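Local structure of putative phenazine biosynthesis PhzC/PhzF protein (Clostridium difficile, 4DUN) at residues Y7-F12 against A79-S84; Q37-E42 against T48-K53; E59-W62 against A67-D70. The protein probably acts as an isomerase of the PhzF family, within the wider diaminopimelate epimerase-like clan. One frame throughout, in Å; residues are numbered along the deposited sequence. Where two conformers were deposited one is given.

Interaction 1. Residues Y7-F12 against A79-S84; sequences YIVDSF and AAYVIS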
loop_
_atom_site.group_PDB
_atom_site.type_symbol
_atom_site.label_atom_id
_atom_site.label_comp_id
_atom_site.label_asym_id
_atom_site.label_seq_id
_atom_site.Cartn_x
_atom_site.Cartn_y
_atom_site.Cartn_z
ATOM N N TYR A 7 -14.259 -4.756 -3.356
ATOM C CA TYR A 7 -14.099 -3.918 -4.532
ATOM C C TYR A 7 -12.999 -2.912 -4.329
ATOM O O TYR A 7 -12.872 -2.355 -3.235
ATOM C CB TYR A 7 -15.415 -3.126 -4.804
ATOM C CG TYR A 7 -16.661 -3.977 -4.898
ATOM C CD1 TYR A 7 -17.366 -4.348 -3.753
ATOM C CD2 TYR A 7 -17.158 -4.387 -6.132
ATOM C CE1 TYR A 7 -18.506 -5.153 -3.832
ATOM C CE2 TYR A 7 -18.307 -5.173 -6.223
ATOM C CZ TYR A 7 -18.979 -5.550 -5.073
ATOM O OH TYR A 7 -20.112 -6.323 -5.175
ATOM N N ILE A 8 -12.239 -2.632 -5.387
ATOM C CA ILE A 8 -11.255 -1.547 -5.403
ATOM C C ILE A 8 -11.800 -0.524 -6.382
ATOM O O ILE A 8 -12.019 -0.853 -7.546
ATOM C CB ILE A 8 -9.807 -1.958 -5.754
ATOM C CG1 ILE A 8 -9.253 -2.981 -4.740
ATOM C CG2 ILE A 8 -8.926 -0.683 -5.824
ATOM C CD1 ILE A 8 -7.910 -3.638 -5.175
ATOM N N VAL A 9 -12.058 0.692 -5.898
ATOM C CA VAL A 9 -12.702 1.752 -6.677
ATOM C C VAL A 9 -11.876 3.020 -6.626
ATOM O O VAL A 9 -11.428 3.410 -5.543
ATOM C CB VAL A 9 -14.133 2.012 -6.084
ATOM C CG1 VAL A 9 -14.837 3.210 -6.741
ATOM C CG2 VAL A 9 -15.008 0.756 -6.156
ATOM N N ASP A 10 -11.759 3.708 -7.779
ATOM C CA ASP A 10 -11.098 5.020 -7.879
ATOM C C ASP A 10 -12.163 6.116 -7.810
ATOM O O ASP A 10 -13.019 6.181 -8.693
ATOM C CB ASP A 10 -10.290 5.116 -9.198
ATOM C CG ASP A 10 -9.153 4.102 -9.280
ATOM O OD1 ASP A 10 -8.770 3.547 -8.214
ATOM O OD2 ASP A 10 -8.685 3.830 -10.400
ATOM N N SER A 11 -12.106 6.967 -6.773
ATOM C CA SER A 11 -13.076 8.055 -6.571
ATOM C C SER A 11 -12.606 9.330 -7.228
ATOM O O SER A 11 -11.405 9.598 -7.229
ATOM C CB SER A 11 -13.315 8.299 -5.087
ATOM O OG SER A 11 -13.856 7.127 -4.504
ATOM N N PHE A 12 -13.554 10.134 -7.764
ATOM C CA PHE A 12 -13.263 11.391 -8.507
ATOM C C PHE A 12 -12.340 11.067 -9.715
ATOM O O PHE A 12 -11.392 11.807 -10.007
ATOM C CB PHE A 12 -12.620 12.471 -7.593
ATOM C CG PHE A 12 -13.506 12.940 -6.466
ATOM C CD1 PHE A 12 -13.321 12.461 -5.167
ATOM C CD2 PHE A 12 -14.514 13.874 -6.695
ATOM C CE1 PHE A 12 -14.146 12.899 -4.117
ATOM C CE2 PHE A 12 -15.322 14.329 -5.642
ATOM C CZ PHE A 12 -15.142 13.832 -4.364
ATOM N N ALA A 79 -17.870 3.942 -1.725
ATOM C CA ALA A 79 -18.875 3.051 -1.115
ATOM C C ALA A 79 -20.268 3.245 -1.791
ATOM O O ALA A 79 -20.937 2.261 -2.069
ATOM C CB ALA A 79 -18.974 3.308 0.382
ATOM N N ALA A 80 -20.673 4.498 -2.064
ATOM C CA ALA A 80 -21.953 4.789 -2.719
ATOM C C ALA A 80 -21.952 4.206 -4.131
ATOM O O ALA A 80 -22.951 3.630 -4.549
ATOM C CB ALA A 80 -22.210 6.293 -2.762
ATOM N N TYR A 81 -20.815 4.321 -4.852
ATOM C CA TYR A 81 -20.663 3.747 -6.196
ATOM C C TYR A 81 -20.906 2.229 -6.131
ATOM O O TYR A 81 -21.683 1.679 -6.916
ATOM C CB TYR A 81 -19.259 4.074 -6.768
ATOM C CG TYR A 81 -18.905 3.252 -7.998
ATOM C CD1 TYR A 81 -19.199 3.714 -9.276
ATOM C CD2 TYR A 81 -18.314 1.991 -7.877
ATOM C CE1 TYR A 81 -18.884 2.959 -10.409
ATOM C CE2 TYR A 81 -18.039 1.210 -9.000
ATOM C CZ TYR A 81 -18.311 1.706 -10.264
ATOM O OH TYR A 81 -18.018 0.945 -11.372
ATOM N N VAL A 82 -20.306 1.563 -5.136
ATOM C CA VAL A 82 -20.475 0.123 -4.975
ATOM C C VAL A 82 -21.955 -0.229 -4.698
ATOM O O VAL A 82 -22.471 -1.149 -5.338
ATOM C CB VAL A 82 -19.526 -0.438 -3.885
ATOM C CG1 VAL A 82 -19.896 -1.880 -3.511
ATOM C CG2 VAL A 82 -18.073 -0.366 -4.354
ATOM N N ILE A 83 -22.617 0.496 -3.770
ATOM C CA ILE A 83 -24.022 0.243 -3.413
ATOM C C ILE A 83 -24.920 0.322 -4.667
ATOM O O ILE A 83 -25.669 -0.624 -4.949
ATOM C CB ILE A 83 -24.519 1.213 -2.286
ATOM C CG1 ILE A 83 -23.764 0.996 -0.938
ATOM C CG2 ILE A 83 -26.052 1.149 -2.096
ATOM C CD1 ILE A 83 -23.855 -0.488 -0.275
ATOM N N SER A 84 -24.844 1.444 -5.406
ATOM C CA SER A 84 -25.697 1.694 -6.576
ATOM C C SER A 84 -25.330 0.867 -7.808
ATOM O O SER A 84 -26.182 0.677 -8.658
ATOM C CB SER A 84 -25.713 3.177 -6.930
ATOM O OG SER A 84 -26.866 3.451 -7.704
#

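Interaction 2. Residues Q37-E42 against T48-K53; sequences QKIAEE and TAFVVK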
loop_
_atom_site.group_PDB
_atom_site.type_symbol
_atom_site.label_atom_id
_atom_site.label_comp_id
_atom_site.label_asym_id
_atom_site.label_seq_id
_atom_site.Cartn_x
_atom_site.Cartn_y
_atom_site.Cartn_z
ATOM N N GLN A 37 -9.646 -3.858 10.853
ATOM C CA GLN A 37 -8.312 -3.267 10.822
ATOM C C GLN A 37 -7.321 -4.181 10.093
ATOM O O GLN A 37 -6.531 -3.685 9.277
ATOM C CB GLN A 37 -7.791 -2.958 12.250
ATOM C CG GLN A 37 -6.434 -2.224 12.235
ATOM C CD GLN A 37 -6.528 -0.895 11.526
ATOM O OE1 GLN A 37 -7.017 0.078 12.088
ATOM N NE2 GLN A 37 -6.082 -0.828 10.268
ATOM N N LYS A 38 -7.340 -5.506 10.391
ATOM C CA LYS A 38 -6.418 -6.458 9.729
ATOM C C LYS A 38 -6.635 -6.465 8.232
ATOM O O LYS A 38 -5.655 -6.486 7.466
ATOM C CB LYS A 38 -6.565 -7.891 10.285
ATOM C CG LYS A 38 -6.032 -8.103 11.725
ATOM C CD LYS A 38 -4.641 -7.503 11.998
ATOM C CE LYS A 38 -3.490 -8.390 11.597
ATOM N NZ LYS A 38 -2.185 -7.725 11.842
ATOM N N ILE A 39 -7.914 -6.420 7.813
ATOM C CA ILE A 39 -8.291 -6.391 6.390
ATOM C C ILE A 39 -7.759 -5.115 5.736
ATOM O O ILE A 39 -7.181 -5.200 4.648
ATOM C CB ILE A 39 -9.823 -6.565 6.166
ATOM C CG1 ILE A 39 -10.236 -8.022 6.508
ATOM C CG2 ILE A 39 -10.250 -6.181 4.700
ATOM C CD1 ILE A 39 -11.769 -8.195 6.831
ATOM N N ALA A 40 -7.914 -3.955 6.403
ATOM C CA ALA A 40 -7.429 -2.666 5.863
ATOM C C ALA A 40 -5.892 -2.671 5.737
ATOM O O ALA A 40 -5.365 -2.157 4.748
ATOM C CB ALA A 40 -7.899 -1.511 6.737
ATOM N N GLU A 41 -5.197 -3.278 6.708
ATOM C CA GLU A 41 -3.743 -3.405 6.710
ATOM C C GLU A 41 -3.279 -4.330 5.562
ATOM O O GLU A 41 -2.259 -4.048 4.920
ATOM C CB GLU A 41 -3.279 -3.934 8.075
ATOM C CG GLU A 41 -1.778 -3.852 8.290
ATOM C CD GLU A 41 -1.274 -4.464 9.583
ATOM O OE1 GLU A 41 -2.083 -4.684 10.516
ATOM O OE2 GLU A 41 -0.051 -4.725 9.658
ATOM N N GLU A 42 -4.031 -5.420 5.313
ATOM C CA GLU A 42 -3.755 -6.402 4.257
ATOM C C GLU A 42 -3.930 -5.762 2.864
ATOM O O GLU A 42 -3.072 -5.938 1.990
ATOM C CB GLU A 42 -4.655 -7.645 4.424
ATOM C CG GLU A 42 -4.374 -8.749 3.408
ATOM C CD GLU A 42 -3.129 -9.592 3.594
ATOM O OE1 GLU A 42 -2.424 -9.426 4.615
ATOM O OE2 GLU A 42 -2.890 -10.458 2.721
ATOM N N THR A 48 -9.830 1.438 3.537
ATOM C CA THR A 48 -10.804 0.386 3.240
ATOM C C THR A 48 -12.078 0.791 3.963
ATOM O O THR A 48 -12.066 0.990 5.190
ATOM C CB THR A 48 -10.350 -1.043 3.610
ATOM O OG1 THR A 48 -9.210 -1.351 2.813
ATOM C CG2 THR A 48 -11.452 -2.086 3.326
ATOM N N ALA A 49 -13.171 0.911 3.199
ATOM C CA ALA A 49 -14.515 1.209 3.693
ATOM C C ALA A 49 -15.245 -0.108 3.958
ATOM O O ALA A 49 -15.100 -1.061 3.180
ATOM C CB ALA A 49 -15.277 2.044 2.671
ATOM N N PHE A 50 -15.949 -0.190 5.079
ATOM C CA PHE A 50 -16.713 -1.387 5.446
ATOM C C PHE A 50 -18.154 -0.994 5.542
ATOM O O PHE A 50 -18.483 -0.126 6.355
ATOM C CB PHE A 50 -16.230 -1.985 6.785
ATOM C CG PHE A 50 -14.842 -2.539 6.711
ATOM C CD1 PHE A 50 -13.733 -1.722 6.941
ATOM C CD2 PHE A 50 -14.629 -3.879 6.405
ATOM C CE1 PHE A 50 -12.436 -2.218 6.788
ATOM C CE2 PHE A 50 -13.319 -4.382 6.270
ATOM C CZ PHE A 50 -12.242 -3.546 6.458
ATOM N N VAL A 51 -19.009 -1.604 4.716
ATOM C CA VAL A 51 -20.445 -1.330 4.697
ATOM C C VAL A 51 -21.167 -2.529 5.294
ATOM O O VAL A 51 -21.016 -3.652 4.789
ATOM C CB VAL A 51 -20.976 -1.021 3.259
ATOM C CG1 VAL A 51 -22.500 -0.859 3.246
ATOM C CG2 VAL A 51 -20.289 0.210 2.644
ATOM N N VAL A 52 -21.955 -2.297 6.354
ATOM C CA VAL A 52 -22.782 -3.341 6.950
ATOM C C VAL A 52 -24.184 -3.110 6.456
ATOM O O VAL A 52 -24.788 -2.074 6.763
ATOM C CB VAL A 52 -22.721 -3.429 8.505
ATOM C CG1 VAL A 52 -23.677 -4.513 9.030
ATOM C CG2 VAL A 52 -21.298 -3.687 8.991
ATOM N N LYS A 53 -24.702 -4.053 5.668
ATOM C CA LYS A 53 -26.068 -3.910 5.192
ATOM C C LYS A 53 -26.985 -4.617 6.167
ATOM O O LYS A 53 -26.861 -5.826 6.359
ATOM C CB LYS A 53 -26.269 -4.365 3.729
ATOM C CG LYS A 53 -25.480 -5.572 3.247
ATOM C CD LYS A 53 -25.700 -5.781 1.758
ATOM C CE LYS A 53 -25.239 -7.127 1.267
ATOM N NZ LYS A 53 -25.708 -7.405 -0.118
HETATM O O HOH W 1 -6.632 -0.388 3.160
#

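Interaction 3. Residues E59-W62 against A67-D70; sequences ELRW and AEID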
loop_
_atom_site.group_PDB
_atom_site.type_symbol
_atom_site.label_atom_id
_atom_site.label_comp_id
_atom_site.label_asym_id
_atom_site.label_seq_id
_atom_site.Cartn_x
_atom_site.Cartn_y
_atom_site.Cartn_z
ATOM N N GLU A 59 -24.473 0.827 7.751
ATOM C CA GLU A 59 -23.463 1.359 8.662
ATOM C C GLU A 59 -22.188 1.414 7.890
ATOM O O GLU A 59 -21.867 0.443 7.199
ATOM C CB GLU A 59 -23.286 0.481 9.906
ATOM C CG GLU A 59 -24.362 0.681 10.947
ATOM C CD GLU A 59 -24.089 -0.136 12.192
ATOM O OE1 GLU A 59 -22.899 -0.325 12.546
ATOM O OE2 GLU A 59 -25.072 -0.612 12.797
ATOM N N LEU A 60 -21.472 2.523 7.972
ATOM C CA LEU A 60 -20.232 2.705 7.204
ATOM C C LEU A 60 -19.100 3.108 8.130
ATOM O O LEU A 60 -19.239 4.077 8.877
ATOM C CB LEU A 60 -20.439 3.763 6.088
ATOM C CG LEU A 60 -19.192 4.276 5.298
ATOM C CD1 LEU A 60 -18.515 3.139 4.499
ATOM C CD2 LEU A 60 -19.554 5.469 4.378
ATOM N N ARG A 61 -18.024 2.323 8.088
ATOM C CA ARG A 61 -16.759 2.646 8.736
ATOM C C ARG A 61 -15.584 2.672 7.741
ATOM O O ARG A 61 -15.638 2.061 6.746
ATOM C CB ARG A 61 -16.432 1.687 9.887
ATOM C CG ARG A 61 -17.480 1.595 10.976
ATOM C CD ARG A 61 -17.138 0.508 12.009
ATOM N NE ARG A 61 -18.143 0.293 13.043
ATOM C CZ ARG A 61 -18.032 0.753 14.280
ATOM N NH1 ARG A 61 -16.993 1.450 14.628
ATOM N NH2 ARG A 61 -18.949 0.513 15.178
ATOM N N TRP A 62 -14.565 3.417 8.080
ATOM C CA TRP A 62 -13.372 3.499 7.278
ATOM C C TRP A 62 -12.143 3.263 8.131
ATOM O O TRP A 62 -12.036 3.762 9.210
ATOM C CB TRP A 62 -13.212 4.854 6.594
ATOM C CG TRP A 62 -14.436 5.520 6.084
ATOM C CD1 TRP A 62 -14.917 5.479 4.825
ATOM C CD2 TRP A 62 -15.307 6.362 6.809
ATOM N NE1 TRP A 62 -16.007 6.230 4.711
ATOM C CE2 TRP A 62 -16.301 6.773 5.925
ATOM C CE3 TRP A 62 -15.352 6.799 8.122
ATOM C CZ2 TRP A 62 -17.302 7.604 6.294
ATOM C CZ3 TRP A 62 -16.358 7.599 8.486
ATOM C CH2 TRP A 62 -17.323 7.996 7.586
ATOM N N ALA A 67 -5.365 2.699 11.394
ATOM C CA ALA A 67 -6.390 3.038 12.383
ATOM C C ALA A 67 -7.753 3.268 11.781
ATOM O O ALA A 67 -7.874 3.583 10.590
ATOM C CB ALA A 67 -5.974 4.301 13.138
ATOM N N GLU A 68 -8.781 3.203 12.635
ATOM C CA GLU A 68 -10.121 3.584 12.224
ATOM C C GLU A 68 -10.201 5.113 12.205
ATOM O O GLU A 68 -9.591 5.761 13.052
ATOM C CB GLU A 68 -11.157 3.002 13.174
ATOM C CG GLU A 68 -12.569 3.230 12.663
ATOM C CD GLU A 68 -13.707 2.703 13.514
ATOM O OE1 GLU A 68 -13.440 2.077 14.565
ATOM O OE2 GLU A 68 -14.874 2.866 13.086
ATOM N N ILE A 69 -10.899 5.691 11.221
ATOM C CA ILE A 69 -11.022 7.152 11.117
ATOM C C ILE A 69 -12.498 7.508 11.209
ATOM O O ILE A 69 -13.353 6.628 11.026
ATOM C CB ILE A 69 -10.315 7.727 9.865
ATOM C CG1 ILE A 69 -10.885 7.116 8.556
ATOM C CG2 ILE A 69 -8.789 7.562 10.001
ATOM C CD1 ILE A 69 -10.389 7.769 7.281
ATOM N N ASP A 70 -12.803 8.785 11.496
ATOM C CA ASP A 70 -14.194 9.191 11.730
ATOM C C ASP A 70 -14.889 9.874 10.556
ATOM O O ASP A 70 -16.096 10.132 10.628
ATOM C CB ASP A 70 -14.262 10.103 12.962
ATOM C CG ASP A 70 -13.850 9.398 14.242
ATOM O OD1 ASP A 70 -14.020 8.153 14.322
ATOM O OD2 ASP A 70 -13.318 10.074 15.142
HETATM O O HOH W 2 -14.941 2.473 16.709
HETATM O O HOH W 3 -15.159 4.624 10.907
#

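Interaction 1. Residues Y7-F12 against A79-S84
Val82 presses one methyl, CG1, onto a face of the Tyr7 ring, and this is the tight part of the contact between strand 4-11 and helix 73-87. Val82 CG1 lies 3.8 Å from the centroid of the Tyr7 ring, 26° off the ring normal, which meets the geometry of a CH-pi contact. The methyl is displaced toward the rim, and its nearest ring atom is Tyr7 CD1, at 3.5 Å from Val82 CG1. Val82 CG1 is trans to the backbone N (chi1 168°), and the other branch faces Val9, two residues along the strand, with Val82 CG2 3.7 Å from Val9 CG2; it also brushes the base of Tyr7. One valine thus packs between two side chains of the strand, Tyr7 and Val9, both of which point toward the helix because they alternate along it with Ile8.

The packing is looser where Tyr81 takes part. Both Val9 methyls stay 3.9 Å from Tyr81 CD2, CG1 meeting the ring obliquely, and Tyr81 itself is only partly buried, whereas Tyr7, Val9 and Val82 are buried. The axes of the two short segments are 9.2 Å apart at closest approach, with 121° between their directions.

Phe86 of the same helix stacks with the Tyr7 ring, and Val24 and Val26 of strand 20-27 also touch Val82. A long helix packed against strands is consistent with the beta barrel enclosing a central helix found in each domain of the diaminopimelate epimerase-like fold. No hydrogen bond crosses between the segments, and the Tyr7 hydroxyl bonds instead to Glu5; the chemistry implies that dispersion and exclusion of water, with the weak CH-pi term, join strand to helix here.

Interaction 2. Residues Q37-E42 against T48-K53
Ile39 meets the Phe50 ring at its edge, with Ile39 CG2 3.7 Å from Phe50 CZ and Ile39 CB in the plane of the ring. A chi1 of -70° sets CG2 anti to the backbone N and toward CZ, while the CG1 branch reaches CE2 more loosely through CD1. Beside this pair the helix comes closest to the strand: the CA atoms of Ala40 and Thr48 are 5.3 Å apart, and Ala40 CB touches Thr48 CB at 4.0 Å. The small alanine side chain is consistent with so close an approach.

The next shell is polar. A water donates to Ala40 O at 2.7 Å and accepts from Thr48 OG1 at 2.8 Å, tying the helix backbone to the strand side chain, while Asn43 ND2 is a second partner of the same hydroxyl. Farther out, Phe63 of strand 57-63 lies against Ala40. On the second subunit, Phe254 packs against Ile39, and Arg231 forms a salt bridge with Glu42.

Helix 33-43 links the parallel neighbouring strands 20-27 and 47-54, and this contact lays it back along the second of them. Glu47, the predicted active-site residue, directly precedes Thr48. With no direct hydrogen bond between the segments, the chemistry implies an apolar seam whose polar margin is bridged by a water, with Asn43 also bonding the threonine hydroxyl, beside the subunit interface.

Interaction 3. Residues E59-W62 against A67-D70
Glu68 turns back onto Arg61 across a beta hairpin, in which the short, weakly bonded strand 68-69 returns antiparallel to strand 57-63. Its chain is fully extended from CG, trans to the backbone N (chi1 -172°), and carries the carboxylate to the arginine. Arg61 NH1 donates to the syn lone pair of Glu68 OE2 at 3.0 Å, close to the guanidinium plane, with the two flat groups 52° apart, completing a salt bridge. A water donates to Glu68 OE1, its oxygen 2.6 Å from that atom, and weakly bridges to Arg61 NH1. Gln99 also bonds to OE2.

Next, Ile69 N donates to Trp62 O at 3.0 Å, almost straight at 172°. Ile69 CG1 leans on Trp62 CB at 3.8 Å. Another water joins three groups: it accepts from Trp62 N and donates to Glu68 OE2 and to Ile69 O, the latter lying at the indole edge.

Asp70 ends the segment, where its OD1 bonds to a buffer molecule, probably from the crystallisation liquor, that may mark a pocket. Its carbonyl receives a hydrogen bond from Ser100, and the same oxygen, Asp70 O, sits 3.3 Å from Trp62 CZ3.

How the interactions relate
Interactions 2 and 3 lie close together, their centres about 8 Å apart, and share a sheet: strands 47-54 and 57-63 are antiparallel neighbours, with Phe50 N 2.8 Å from Arg61 O. Interaction 1 is joined to both through helix 73-87. Ile83 CD1 packs 3.8 Å from Val51 CG1, and Ala79 CB lies 4.1 Å from Leu60 CD1. Val51 alternates along strand 47-54 with Thr48 and Phe50, which meet helix 33-43, so the two helices lie on opposite faces. Distance from the predicted active-site Glu47 grades the three: between side chains it is about 4 Å for Ile69, 6 Å for Thr48 and 11 Å for Val9. The side chain of Ile69 is also about 6 Å from the bound nickel ion.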